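Local structure of 6-carboxyhexanoate--CoA ligase (Aquifex aeolicus, 5TVA) at residues P73-F79 and I202-E207; I100-G104 and L212-V216; G104-K108 and D129-G133; F139-D143 and V236-L240. The protein belongs to the BioW family of CoA ligases and is modelled as a single chain with adenosine monophosphate and coenzyme A bound. One frame throughout, in Å; residues are numbered along the deposited sequence.

Interaction 1 (P73-F79 and I202-E207); sequences PEEAREF and ITPLKE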
# COMPACT_ATOMS: atom_id res chain seq x y z
N PRO A 73 -19.34 -2.77 8.53
CA PRO A 73 -18.14 -3.44 7.98
C PRO A 73 -18.43 -4.79 7.34
O PRO A 73 -17.78 -5.14 6.35
CB PRO A 73 -17.22 -3.56 9.20
CG PRO A 73 -17.64 -2.42 10.10
CD PRO A 73 -19.14 -2.31 9.91
N GLU A 74 -19.38 -5.55 7.88
CA GLU A 74 -19.75 -6.83 7.27
C GLU A 74 -20.22 -6.63 5.83
O GLU A 74 -19.96 -7.47 4.96
CB GLU A 74 -20.84 -7.53 8.09
CG GLU A 74 -20.53 -7.76 9.57
CD GLU A 74 -20.45 -6.48 10.41
OE1 GLU A 74 -20.87 -5.41 9.93
OE2 GLU A 74 -19.95 -6.55 11.55
N GLU A 75 -20.91 -5.52 5.56
CA GLU A 75 -21.39 -5.25 4.21
C GLU A 75 -20.28 -4.73 3.32
O GLU A 75 -20.27 -4.99 2.11
CB GLU A 75 -22.54 -4.24 4.26
CG GLU A 75 -23.79 -4.78 4.93
CD GLU A 75 -24.82 -3.70 5.19
OE1 GLU A 75 -24.45 -2.62 5.71
OE2 GLU A 75 -26.00 -3.93 4.84
N ALA A 76 -19.35 -3.97 3.90
CA ALA A 76 -18.22 -3.47 3.13
C ALA A 76 -17.27 -4.61 2.77
O ALA A 76 -16.77 -4.67 1.64
CB ALA A 76 -17.50 -2.39 3.93
N ARG A 77 -17.04 -5.53 3.71
CA ARG A 77 -16.21 -6.69 3.43
C ARG A 77 -16.91 -7.66 2.48
O ARG A 77 -16.24 -8.33 1.68
CB ARG A 77 -15.84 -7.38 4.74
CG ARG A 77 -15.13 -6.45 5.70
CD ARG A 77 -14.82 -7.13 7.02
NE ARG A 77 -14.03 -6.26 7.88
CZ ARG A 77 -13.80 -6.50 9.17
NH1 ARG A 77 -14.31 -7.58 9.74
NH2 ARG A 77 -13.07 -5.66 9.89
N GLU A 78 -18.24 -7.74 2.54
CA GLU A 78 -18.96 -8.56 1.58
C GLU A 78 -18.78 -8.01 0.17
O GLU A 78 -18.52 -8.77 -0.79
CB GLU A 78 -20.44 -8.61 1.96
CG GLU A 78 -21.27 -9.66 1.25
CD GLU A 78 -22.62 -9.89 1.93
OE1 GLU A 78 -23.56 -10.37 1.26
OE2 GLU A 78 -22.74 -9.57 3.14
N PHE A 79 -18.89 -6.69 0.02
CA PHE A 79 -18.61 -6.06 -1.27
C PHE A 79 -17.15 -6.24 -1.66
O PHE A 79 -16.83 -6.48 -2.83
CB PHE A 79 -18.99 -4.58 -1.20
CG PHE A 79 -18.80 -3.83 -2.48
CD1 PHE A 79 -19.61 -4.08 -3.57
CD2 PHE A 79 -17.85 -2.84 -2.58
CE1 PHE A 79 -19.45 -3.36 -4.75
CE2 PHE A 79 -17.68 -2.12 -3.76
CZ PHE A 79 -18.48 -2.38 -4.84
N ILE A 202 -13.52 1.83 -0.31
CA ILE A 202 -14.64 1.14 0.32
C ILE A 202 -14.68 1.49 1.80
O ILE A 202 -13.73 1.21 2.54
CB ILE A 202 -14.54 -0.38 0.13
CG1 ILE A 202 -14.77 -0.72 -1.35
CG2 ILE A 202 -15.52 -1.10 1.04
CD1 ILE A 202 -14.40 -2.14 -1.73
N THR A 203 -15.80 2.09 2.24
CA THR A 203 -16.00 2.51 3.64
C THR A 203 -17.30 1.95 4.22
O THR A 203 -18.33 1.98 3.54
CB THR A 203 -16.04 4.05 3.79
OG1 THR A 203 -15.30 4.66 2.72
CG2 THR A 203 -15.46 4.49 5.12
N PRO A 204 -17.26 1.45 5.46
CA PRO A 204 -16.06 1.23 6.26
C PRO A 204 -15.68 -0.25 6.35
O PRO A 204 -16.55 -1.11 6.51
CB PRO A 204 -16.47 1.76 7.63
CG PRO A 204 -17.94 1.40 7.72
CD PRO A 204 -18.48 1.36 6.29
N LEU A 205 -14.39 -0.55 6.26
CA LEU A 205 -13.92 -1.92 6.37
C LEU A 205 -13.57 -2.31 7.81
O LEU A 205 -13.17 -3.46 8.05
CB LEU A 205 -12.73 -2.15 5.42
CG LEU A 205 -13.10 -2.24 3.94
CD1 LEU A 205 -11.89 -2.16 3.01
CD2 LEU A 205 -13.85 -3.54 3.70
N LYS A 206 -13.73 -1.40 8.77
CA LYS A 206 -13.67 -1.75 10.18
C LYS A 206 -14.46 -0.73 10.99
O LYS A 206 -14.73 0.38 10.53
CB LYS A 206 -12.23 -1.81 10.70
CG LYS A 206 -11.54 -0.46 10.74
CD LYS A 206 -10.24 -0.53 11.51
CE LYS A 206 -9.37 0.66 11.18
NZ LYS A 206 -8.08 0.56 11.90
N GLU A 207 -14.79 -1.14 12.21
CA GLU A 207 -15.38 -0.22 13.18
C GLU A 207 -14.35 0.81 13.63
O GLU A 207 -13.19 0.48 13.88
CB GLU A 207 -15.92 -0.98 14.38
CG GLU A 207 -17.35 -0.62 14.73
CD GLU A 207 -18.31 -0.86 13.59
OE1 GLU A 207 -18.77 0.14 12.98
OE2 GLU A 207 -18.59 -2.05 13.30
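Arg77 has the most telling side chain here. With chi1 in m and chi2 and chi3 both t, it runs out fully extended, and its guanidinium meets Leu205 O edge-on: NE and NH2 each donate to that oxygen at 2.9 Å. The carbonyl is thus held by a forked pair at the start of the loop that follows strand 198-203. Leu205 itself is mt; its CA-to-CB bond points away from the helix, yet CD2 turns back to lie 3.8 Å from Ala76 CB. Pro204, preceded by a cis peptide bond, offers its O to the first turn of the helix, 3.2 Å from Pro73 CA in a CA-H...O contact and 3.0 Å from Ala76 CB. Further along, Phe79 (chi1 t) brings CD2 within 3.6 Å of CD1 of Ile202, an mt rotamer. Helix 73-85 therefore rests on the end of strand 198-203 in the mixed sheet, with Tyr68 and Phe70 meeting the Phe79 ring and Trp181 of strand 177-181 touching both Arg77 and Leu205.

Interaction 2 (I100-G104 and L212-V216); sequences ILSKG and LGGRV. With AMP (adenosine monophosphate), chain C.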
# COMPACT_ATOMS: atom_id res chain seq x y z
N ILE A 100 -8.24 -12.93 7.57
CA ILE A 100 -6.92 -12.81 8.20
C ILE A 100 -6.71 -11.40 8.73
O ILE A 100 -6.16 -11.21 9.82
CB ILE A 100 -5.80 -13.22 7.21
CG1 ILE A 100 -5.85 -14.72 6.93
CG2 ILE A 100 -4.44 -12.86 7.78
CD1 ILE A 100 -4.78 -15.22 5.96
N LEU A 101 -7.13 -10.38 7.97
CA LEU A 101 -6.88 -9.01 8.40
C LEU A 101 -7.71 -8.64 9.62
O LEU A 101 -7.21 -8.01 10.56
CB LEU A 101 -7.17 -8.05 7.25
CG LEU A 101 -6.24 -8.10 6.03
CD1 LEU A 101 -6.56 -6.92 5.13
CD2 LEU A 101 -4.78 -8.08 6.45
N SER A 102 -8.98 -9.04 9.63
CA SER A 102 -9.87 -8.64 10.71
C SER A 102 -9.53 -9.34 12.02
O SER A 102 -9.73 -8.77 13.09
CB SER A 102 -11.32 -8.92 10.32
OG SER A 102 -11.43 -10.21 9.73
N LYS A 103 -8.99 -10.55 11.95
CA LYS A 103 -8.67 -11.31 13.16
C LYS A 103 -7.23 -11.13 13.61
O LYS A 103 -6.80 -11.81 14.54
CB LYS A 103 -8.99 -12.79 12.94
CG LYS A 103 -10.50 -13.02 12.71
CD LYS A 103 -10.83 -14.42 12.19
CE LYS A 103 -10.45 -15.51 13.18
NZ LYS A 103 -10.90 -16.85 12.71
N GLY A 104 -6.48 -10.21 12.99
CA GLY A 104 -5.10 -9.95 13.37
C GLY A 104 -4.10 -10.69 12.52
O GLY A 104 -3.86 -11.88 12.73
N LEU A 212 -6.62 -2.96 14.37
CA LEU A 212 -6.07 -3.95 13.45
C LEU A 212 -6.27 -3.50 12.00
O LEU A 212 -7.33 -2.98 11.63
CB LEU A 212 -6.72 -5.31 13.67
CG LEU A 212 -6.46 -6.05 14.98
CD1 LEU A 212 -7.31 -7.31 15.06
CD2 LEU A 212 -4.99 -6.40 15.15
N GLY A 213 -5.24 -3.72 11.18
CA GLY A 213 -5.29 -3.40 9.76
C GLY A 213 -4.38 -4.33 8.97
O GLY A 213 -4.01 -5.39 9.47
N GLY A 214 -4.04 -3.96 7.74
CA GLY A 214 -3.09 -4.74 6.98
C GLY A 214 -3.38 -4.70 5.49
O GLY A 214 -4.30 -4.03 5.02
N ARG A 215 -2.54 -5.44 4.76
CA ARG A 215 -2.64 -5.57 3.32
C ARG A 215 -2.44 -7.03 2.95
O ARG A 215 -1.62 -7.73 3.55
CB ARG A 215 -1.60 -4.69 2.59
CG ARG A 215 -2.01 -3.25 2.42
CD ARG A 215 -1.00 -2.42 1.61
NE ARG A 215 -0.48 -1.36 2.46
CZ ARG A 215 -0.77 -0.07 2.35
NH1 ARG A 215 -1.54 0.40 1.38
NH2 ARG A 215 -0.22 0.76 3.21
N VAL A 216 -3.22 -7.49 1.97
CA VAL A 216 -3.05 -8.81 1.38
C VAL A 216 -2.80 -8.60 -0.10
O VAL A 216 -3.60 -7.95 -0.78
CB VAL A 216 -4.26 -9.72 1.63
CG1 VAL A 216 -4.06 -11.08 0.92
CG2 VAL A 216 -4.47 -9.93 3.12
P AMP C . -0.56 2.29 6.27
O1P AMP C . -0.79 2.45 4.79
O2P AMP C . 0.77 2.90 6.67
O3P AMP C . -1.74 2.59 7.19
O5' AMP C . -0.38 0.72 6.53
C5' AMP C . -1.48 -0.18 6.55
C4' AMP C . -0.99 -1.59 6.78
O4' AMP C . -0.39 -2.08 5.55
C3' AMP C . 0.10 -1.71 7.85
O3' AMP C . -0.42 -2.01 9.13
C2' AMP C . 1.04 -2.78 7.32
O2' AMP C . 0.62 -4.06 7.75
C1' AMP C . 0.86 -2.67 5.81
N9 AMP C . 1.90 -1.84 5.16
C8 AMP C . 2.36 -0.64 5.57
N7 AMP C . 3.33 -0.17 4.73
C5 AMP C . 3.52 -1.08 3.75
C6 AMP C . 4.36 -1.21 2.54
N6 AMP C . 5.26 -0.27 2.17
N1 AMP C . 4.21 -2.34 1.79
C2 AMP C . 3.34 -3.30 2.12
N3 AMP C . 2.55 -3.24 3.21
C4 AMP C . 2.57 -2.18 4.05
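The AMP pocket has one wall in the strand that begins at Gly214, and this contact is the packing of helix 91-102 against the back of that wall. Leu101, an mt rotamer pointing at the strand, does most of the work: CD1 lies 3.7 Å from Gly214 O, and CD2 is 3.9 Å from Arg215 N and 3.8 Å from Val216 CG2. Gly214 has to be bare here, since an ideal CB would sit 2.7 Å from Leu101 CD2, and its phi of 148° suits glycine in any case. Lower down, Leu212 places CD1 3.4 Å from Ser102 O and 3.7 Å from Gly104 N, against the turn where the helix ends; there Gly104 N makes a weak 3.4 Å bond back to Leu101 O. The alternation of the strand sends Arg215 the other way, to the nucleotide. Its NE reaches AMP O4' in a weak hydrogen bond of 3.2 Å, while NH1 bonds to Tyr191 OH; Gly214 CA also approaches AMP C4', at 3.8 Å. A helix on one face of a mixed sheet and a ligand on the other is a layered alpha/beta arrangement, here forming part of a nucleotide site.

Interaction 3 (G104-K108 and D129-G133); sequences GANPK and DKERG. With COA (coenzyme A), chain D.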
# COMPACT_ATOMS: atom_id res chain seq x y z
N GLY A 104 -6.48 -10.21 12.99
CA GLY A 104 -5.10 -9.95 13.37
C GLY A 104 -4.10 -10.69 12.52
O GLY A 104 -3.86 -11.88 12.73
N ALA A 105 -3.49 -10.00 11.55
CA ALA A 105 -2.62 -10.68 10.59
C ALA A 105 -1.30 -11.12 11.21
O ALA A 105 -0.77 -12.18 10.84
CB ALA A 105 -2.38 -9.76 9.39
N ASN A 106 -0.75 -10.34 12.14
CA ASN A 106 0.47 -10.72 12.86
C ASN A 106 0.13 -11.81 13.87
O ASN A 106 -0.68 -11.58 14.78
CB ASN A 106 1.06 -9.48 13.56
CG ASN A 106 2.40 -9.76 14.26
OD1 ASN A 106 2.72 -10.89 14.62
ND2 ASN A 106 3.19 -8.71 14.44
N PRO A 107 0.73 -13.00 13.77
CA PRO A 107 0.32 -14.11 14.65
C PRO A 107 0.60 -13.86 16.13
O PRO A 107 -0.05 -14.49 16.97
CB PRO A 107 1.14 -15.30 14.13
CG PRO A 107 2.34 -14.67 13.47
CD PRO A 107 1.82 -13.39 12.86
N LYS A 108 1.54 -12.98 16.47
CA LYS A 108 1.79 -12.62 17.86
C LYS A 108 1.06 -11.34 18.27
O LYS A 108 1.53 -10.61 19.15
CB LYS A 108 3.30 -12.48 18.11
CG LYS A 108 4.12 -13.63 17.51
CD LYS A 108 5.28 -14.03 18.42
CE LYS A 108 6.29 -14.89 17.67
NZ LYS A 108 6.91 -15.95 18.54
N ASP A 129 8.29 -14.33 6.80
CA ASP A 129 8.18 -13.70 8.11
C ASP A 129 6.78 -13.12 8.21
O ASP A 129 6.48 -12.07 7.65
CB ASP A 129 9.25 -12.63 8.29
CG ASP A 129 9.22 -12.01 9.67
OD1 ASP A 129 8.14 -12.03 10.30
OD2 ASP A 129 10.27 -11.48 10.11
N LYS A 130 5.91 -13.82 8.94
CA LYS A 130 4.51 -13.44 9.04
C LYS A 130 4.28 -12.29 10.01
O LYS A 130 3.17 -11.76 10.06
CB LYS A 130 3.68 -14.68 9.40
CG LYS A 130 4.08 -15.90 8.57
CD LYS A 130 3.04 -17.01 8.60
CE LYS A 130 3.57 -18.30 7.96
NZ LYS A 130 4.07 -18.11 6.55
N GLU A 131 5.28 -11.90 10.79
CA GLU A 131 5.15 -10.65 11.52
C GLU A 131 5.52 -9.46 10.65
O GLU A 131 4.87 -8.41 10.70
CB GLU A 131 6.01 -10.67 12.78
CG GLU A 131 5.92 -11.96 13.56
CD GLU A 131 6.79 -11.92 14.80
OE1 GLU A 131 7.12 -10.81 15.26
OE2 GLU A 131 7.15 -13.01 15.30
N ARG A 132 6.54 -9.65 9.81
CA ARG A 132 7.10 -8.55 9.05
C ARG A 132 6.36 -8.35 7.73
O ARG A 132 6.05 -7.21 7.34
CB ARG A 132 8.58 -8.80 8.81
CG ARG A 132 9.36 -7.55 8.58
CD ARG A 132 10.58 -7.74 7.65
NE ARG A 132 10.18 -7.26 6.34
CZ ARG A 132 11.03 -6.89 5.39
NH1 ARG A 132 12.34 -6.86 5.64
NH2 ARG A 132 10.56 -6.48 4.22
N GLY A 133 6.07 -9.45 7.02
CA GLY A 133 5.55 -9.36 5.67
C GLY A 133 6.58 -8.80 4.70
O GLY A 133 7.77 -8.69 4.98
N1A COA D . 6.00 -0.20 9.17
C2A COA D . 6.57 -0.71 10.28
N3A COA D . 7.88 -0.77 10.42
C4A COA D . 8.70 -0.35 9.43
C5A COA D . 8.15 0.18 8.26
C6A COA D . 6.74 0.24 8.17
N6A COA D . 6.10 0.79 6.90
N7A COA D . 9.15 0.54 7.45
C8A COA D . 10.29 0.26 8.06
N9A COA D . 10.03 -0.24 9.27
C1B COA D . 11.16 -0.73 10.12
C2B COA D . 11.14 -1.32 11.24
O2B COA D . 10.14 -2.37 11.37
C3B COA D . 12.59 -2.08 10.88
O3B COA D . 12.29 -3.04 9.84
P3B COA D . 12.25 -4.72 9.93
O7A COA D . 12.93 -5.22 8.69
O8A COA D . 12.93 -5.27 11.14
O9A COA D . 10.83 -5.23 9.91
C4B COA D . 13.37 -1.12 10.46
O4B COA D . 12.45 0.12 10.21
C5B COA D . 14.18 -1.44 9.11
O5B COA D . 13.37 -1.28 8.00
P1A COA D . 13.89 -0.72 6.51
O1A COA D . 13.53 -1.76 5.43
O2A COA D . 15.36 -0.41 6.47
O3A COA D . 13.01 0.63 6.17
P2A COA D . 13.44 1.89 5.14
O4A COA D . 14.37 2.81 5.95
O5A COA D . 14.25 1.39 3.93
O6A COA D . 12.02 2.69 4.69
CBP COA D . 9.52 2.95 4.08
CCP COA D . 10.79 1.98 4.31
CDP COA D . 9.02 3.47 5.46
CEP COA D . 9.98 4.23 3.35
CAP COA D . 8.34 2.17 3.28
OAP COA D . 7.36 1.66 4.11
C9P COA D . 7.57 3.02 2.23
O9P COA D . 7.91 3.05 1.06
N8P COA D . 6.39 3.79 2.61
C7P COA D . 5.65 4.64 1.62
C6P COA D . 4.21 4.18 1.42
C5P COA D . 3.30 4.24 2.69
O5P COA D . 3.65 3.81 3.73
N4P COA D . 1.95 4.85 2.56
C3P COA D . 1.06 4.96 3.78
C2P COA D . -0.37 5.26 3.31
S1P COA D . -0.75 3.96 2.09
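Asp129 organises its own loop before any contact is made. Its OD1 accepts from Glu131 N and from Arg132 N, each at 2.9 Å, an Asx turn extended to an Asx motif, and its O accepts from Gly133 N at 2.7 Å. Lys130 then presents its backbone: O lies 3.5 Å from Pro107 CD, with CB 4.1 Å from the same atom, while the amine folds off to Glu127 O. Glu131 is the centre of the contact. Its CG sits 3.5 Å from Asn106 OD1, and OE2 is 3.1 Å from Lys108 CE; NZ of Lys108, 4.4 Å from that OE2, is too far for a salt bridge. Asn106 OD1 meanwhile takes Lys108 N at 3.0 Å, a second Asx turn. The CA-to-CB bond of Arg132 points away from 104-108, and its CG comes 3.1 Å from O9A of coenzyme A. Gly133, at a phi of 67°, closes the turn. Two loops, each shaped by an Asx turn, thus lie side by side, and the second borders the coenzyme A pocket on its far side.

Interaction 4 (F139-D143 and V236-L240); sequences FDWKD and VLIEL. With COA (coenzyme A), chain D.
Two short, extended parallel strands, 139-141 and 236-239 (Ile238 phi/psi -108/127), run side by side in a three-stranded parallel beta-sheet, their axes 4.6 Å apart at closest and inclined at 26°. Phe139 pairs with Val236, Asp140 with Leu237 and Trp141 with Ile238. Asp140 straddles Leu237, its N donating to Val236 O (3.2 Å) and its O accepting from Ile238 N (2.8 Å); Lys142 N to Ile238 O (2.7 Å) continues the ladder, though Lys142 turns helical (-53/-47). Strand 57-60 flanks 236-239 on its other edge. Phe139, Trp141, Val236 and Ile238 share one face, Asp140 and Leu237 the other. Trp141 (chi1 m, chi2 104°) sets CZ3 3.6 Å from Ile238 CG2 and 4.1 Å from Leu240 CD1. Asp140 (chi1 t) forms a salt bridge with Arg144. Lys142 CD is 3.6 Å from Glu239 OE2. Asp143, N-cap of helix 144-153, caps Lys146 N through OD1 in a weak hydrogen bond. Phe139 (chi1 p, chi2 88°) swings its ring into the coenzyme A pocket, where C6P lies near the ring plane, 3.6 Å from CZ.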
# COMPACT_ATOMS: atom_id res chain seq x y z
N PHE A 139 9.18 3.46 -4.97
CA PHE A 139 8.17 3.96 -5.88
C PHE A 139 7.88 5.41 -5.51
O PHE A 139 8.00 5.79 -4.34
CB PHE A 139 6.87 3.12 -5.81
CG PHE A 139 6.16 3.26 -4.52
CD1 PHE A 139 5.20 4.29 -4.33
CD2 PHE A 139 6.43 2.40 -3.47
CE1 PHE A 139 4.56 4.46 -3.10
CE2 PHE A 139 5.78 2.54 -2.27
CZ PHE A 139 4.84 3.60 -2.07
N ASP A 140 7.50 6.21 -6.50
CA ASP A 140 7.06 7.58 -6.26
C ASP A 140 6.32 8.08 -7.50
O ASP A 140 6.52 7.56 -8.61
CB ASP A 140 8.24 8.51 -5.92
CG ASP A 140 7.80 9.82 -5.24
OD1 ASP A 140 6.60 9.97 -4.91
OD2 ASP A 140 8.68 10.68 -5.00
N TRP A 141 5.45 9.07 -7.29
CA TRP A 141 4.91 9.86 -8.40
C TRP A 141 6.05 10.63 -9.06
O TRP A 141 6.84 11.29 -8.39
CB TRP A 141 3.84 10.87 -7.92
CG TRP A 141 2.60 10.27 -7.35
CD1 TRP A 141 2.27 10.20 -6.03
CD2 TRP A 141 1.54 9.64 -8.07
NE1 TRP A 141 1.07 9.55 -5.89
CE2 TRP A 141 0.60 9.21 -7.12
CE3 TRP A 141 1.31 9.37 -9.42
CZ2 TRP A 141 -0.58 8.55 -7.49
CZ3 TRP A 141 0.14 8.72 -9.79
CH2 TRP A 141 -0.79 8.31 -8.82
N LYS A 142 6.10 10.56 -10.39
CA LYS A 142 7.08 11.33 -11.15
C LYS A 142 7.05 12.82 -10.79
O LYS A 142 8.11 13.44 -10.60
CB LYS A 142 6.82 11.14 -12.65
CG LYS A 142 7.73 11.95 -13.54
CD LYS A 142 7.68 11.41 -14.95
CE LYS A 142 8.83 11.94 -15.77
NZ LYS A 142 10.10 11.46 -15.17
N ASP A 143 5.87 13.42 -10.73
CA ASP A 143 5.76 14.85 -10.43
C ASP A 143 4.80 14.99 -9.26
O ASP A 143 3.63 15.34 -9.47
CB ASP A 143 5.29 15.66 -11.66
CG ASP A 143 5.29 17.17 -11.42
OD1 ASP A 143 5.54 17.59 -10.27
OD2 ASP A 143 5.05 17.94 -12.37
N VAL A 236 10.56 2.63 -9.60
CA VAL A 236 9.47 2.98 -10.51
C VAL A 236 8.97 4.38 -10.19
O VAL A 236 8.56 4.66 -9.06
CB VAL A 236 8.31 1.98 -10.41
CG1 VAL A 236 7.16 2.43 -11.28
CG2 VAL A 236 8.79 0.61 -10.82
N LEU A 237 8.99 5.26 -11.19
CA LEU A 237 8.30 6.54 -11.15
C LEU A 237 6.97 6.39 -11.88
O LEU A 237 6.93 5.83 -12.98
CB LEU A 237 9.11 7.65 -11.81
CG LEU A 237 10.49 7.94 -11.24
CD1 LEU A 237 11.09 9.08 -12.00
CD2 LEU A 237 10.41 8.26 -9.77
N ILE A 238 5.90 6.90 -11.28
CA ILE A 238 4.55 6.77 -11.81
C ILE A 238 4.11 8.13 -12.33
O ILE A 238 4.19 9.13 -11.61
CB ILE A 238 3.58 6.25 -10.75
CG1 ILE A 238 4.08 4.90 -10.26
CG2 ILE A 238 2.18 6.19 -11.33
CD1 ILE A 238 3.62 4.56 -8.86
N GLU A 239 3.66 8.16 -13.58
CA GLU A 239 3.29 9.36 -14.32
C GLU A 239 1.78 9.38 -14.47
O GLU A 239 1.20 8.41 -14.97
CB GLU A 239 3.95 9.35 -15.70
CG GLU A 239 4.14 10.69 -16.36
CD GLU A 239 5.16 10.59 -17.51
OE1 GLU A 239 5.38 9.46 -17.99
OE2 GLU A 239 5.73 11.63 -17.93
N LEU A 240 1.16 10.46 -14.02
CA LEU A 240 -0.29 10.55 -14.06
C LEU A 240 -0.77 10.86 -15.48
O LEU A 240 -0.29 11.80 -16.11
CB LEU A 240 -0.81 11.61 -13.09
CG LEU A 240 -2.32 11.50 -12.87
CD1 LEU A 240 -2.67 10.09 -12.46
CD2 LEU A 240 -2.85 12.50 -11.87
N1A COA D . 6.00 -0.20 9.17
C2A COA D . 6.57 -0.71 10.28
N3A COA D . 7.88 -0.77 10.42
C4A COA D . 8.70 -0.35 9.43
C5A COA D . 8.15 0.18 8.26
C6A COA D . 6.74 0.24 8.17
N6A COA D . 6.10 0.79 6.90
N7A COA D . 9.15 0.54 7.45
C8A COA D . 10.29 0.26 8.06
N9A COA D . 10.03 -0.24 9.27
C1B COA D . 11.16 -0.73 10.12
C2B COA D . 11.14 -1.32 11.24
O2B COA D . 10.14 -2.37 11.37
C3B COA D . 12.59 -2.08 10.88
O3B COA D . 12.29 -3.04 9.84
P3B COA D . 12.25 -4.72 9.93
O7A COA D . 12.93 -5.22 8.69
O8A COA D . 12.93 -5.27 11.14
O9A COA D . 10.83 -5.23 9.91
C4B COA D . 13.37 -1.12 10.46
O4B COA D . 12.45 0.12 10.21
C5B COA D . 14.18 -1.44 9.11
O5B COA D . 13.37 -1.28 8.00
P1A COA D . 13.89 -0.72 6.51
O1A COA D . 13.53 -1.76 5.43
O2A COA D . 15.36 -0.41 6.47
O3A COA D . 13.01 0.63 6.17
P2A COA D . 13.44 1.89 5.14
O4A COA D . 14.37 2.81 5.95
O5A COA D . 14.25 1.39 3.93
O6A COA D . 12.02 2.69 4.69
CBP COA D . 9.52 2.95 4.08
CCP COA D . 10.79 1.98 4.31
CDP COA D . 9.02 3.47 5.46
CEP COA D . 9.98 4.23 3.35
CAP COA D . 8.34 2.17 3.28
OAP COA D . 7.36 1.66 4.11
C9P COA D . 7.57 3.02 2.23
O9P COA D . 7.91 3.05 1.06
N8P COA D . 6.39 3.79 2.61
C7P COA D . 5.65 4.64 1.62
C6P COA D . 4.21 4.18 1.42
C5P COA D . 3.30 4.24 2.69
O5P COA D . 3.65 3.81 3.73
N4P COA D . 1.95 4.85 2.56
C3P COA D . 1.06 4.96 3.78
C2P COA D . -0.37 5.26 3.31
S1P COA D . -0.75 3.96 2.09
O HOH W 1 3.43 12.48 -12.15

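Overall arrangement
Interactions 1 and 2 stack successive helices, 73-85 and 91-102, against the same mixed sheet; their centres are 13 Å apart and they meet where Arg77 NH1 lies 3.3 Å from Ser102 CB. Interaction 3 carries on from interaction 2 through the shared Gly104, with centres 9 Å apart. Interaction 4 belongs to a separate parallel sheet on the opposite side of the chain's centre, about 28 Å from interaction 2 between centres. The ligands span that gap: Arg215 of interaction 2 touches both AMP and coenzyme A, while Arg132 of interaction 3 and Phe139 of interaction 4 approach coenzyme A at its phosphate and its pantetheine arm, though those two contacts lie about 30 Å apart between centres.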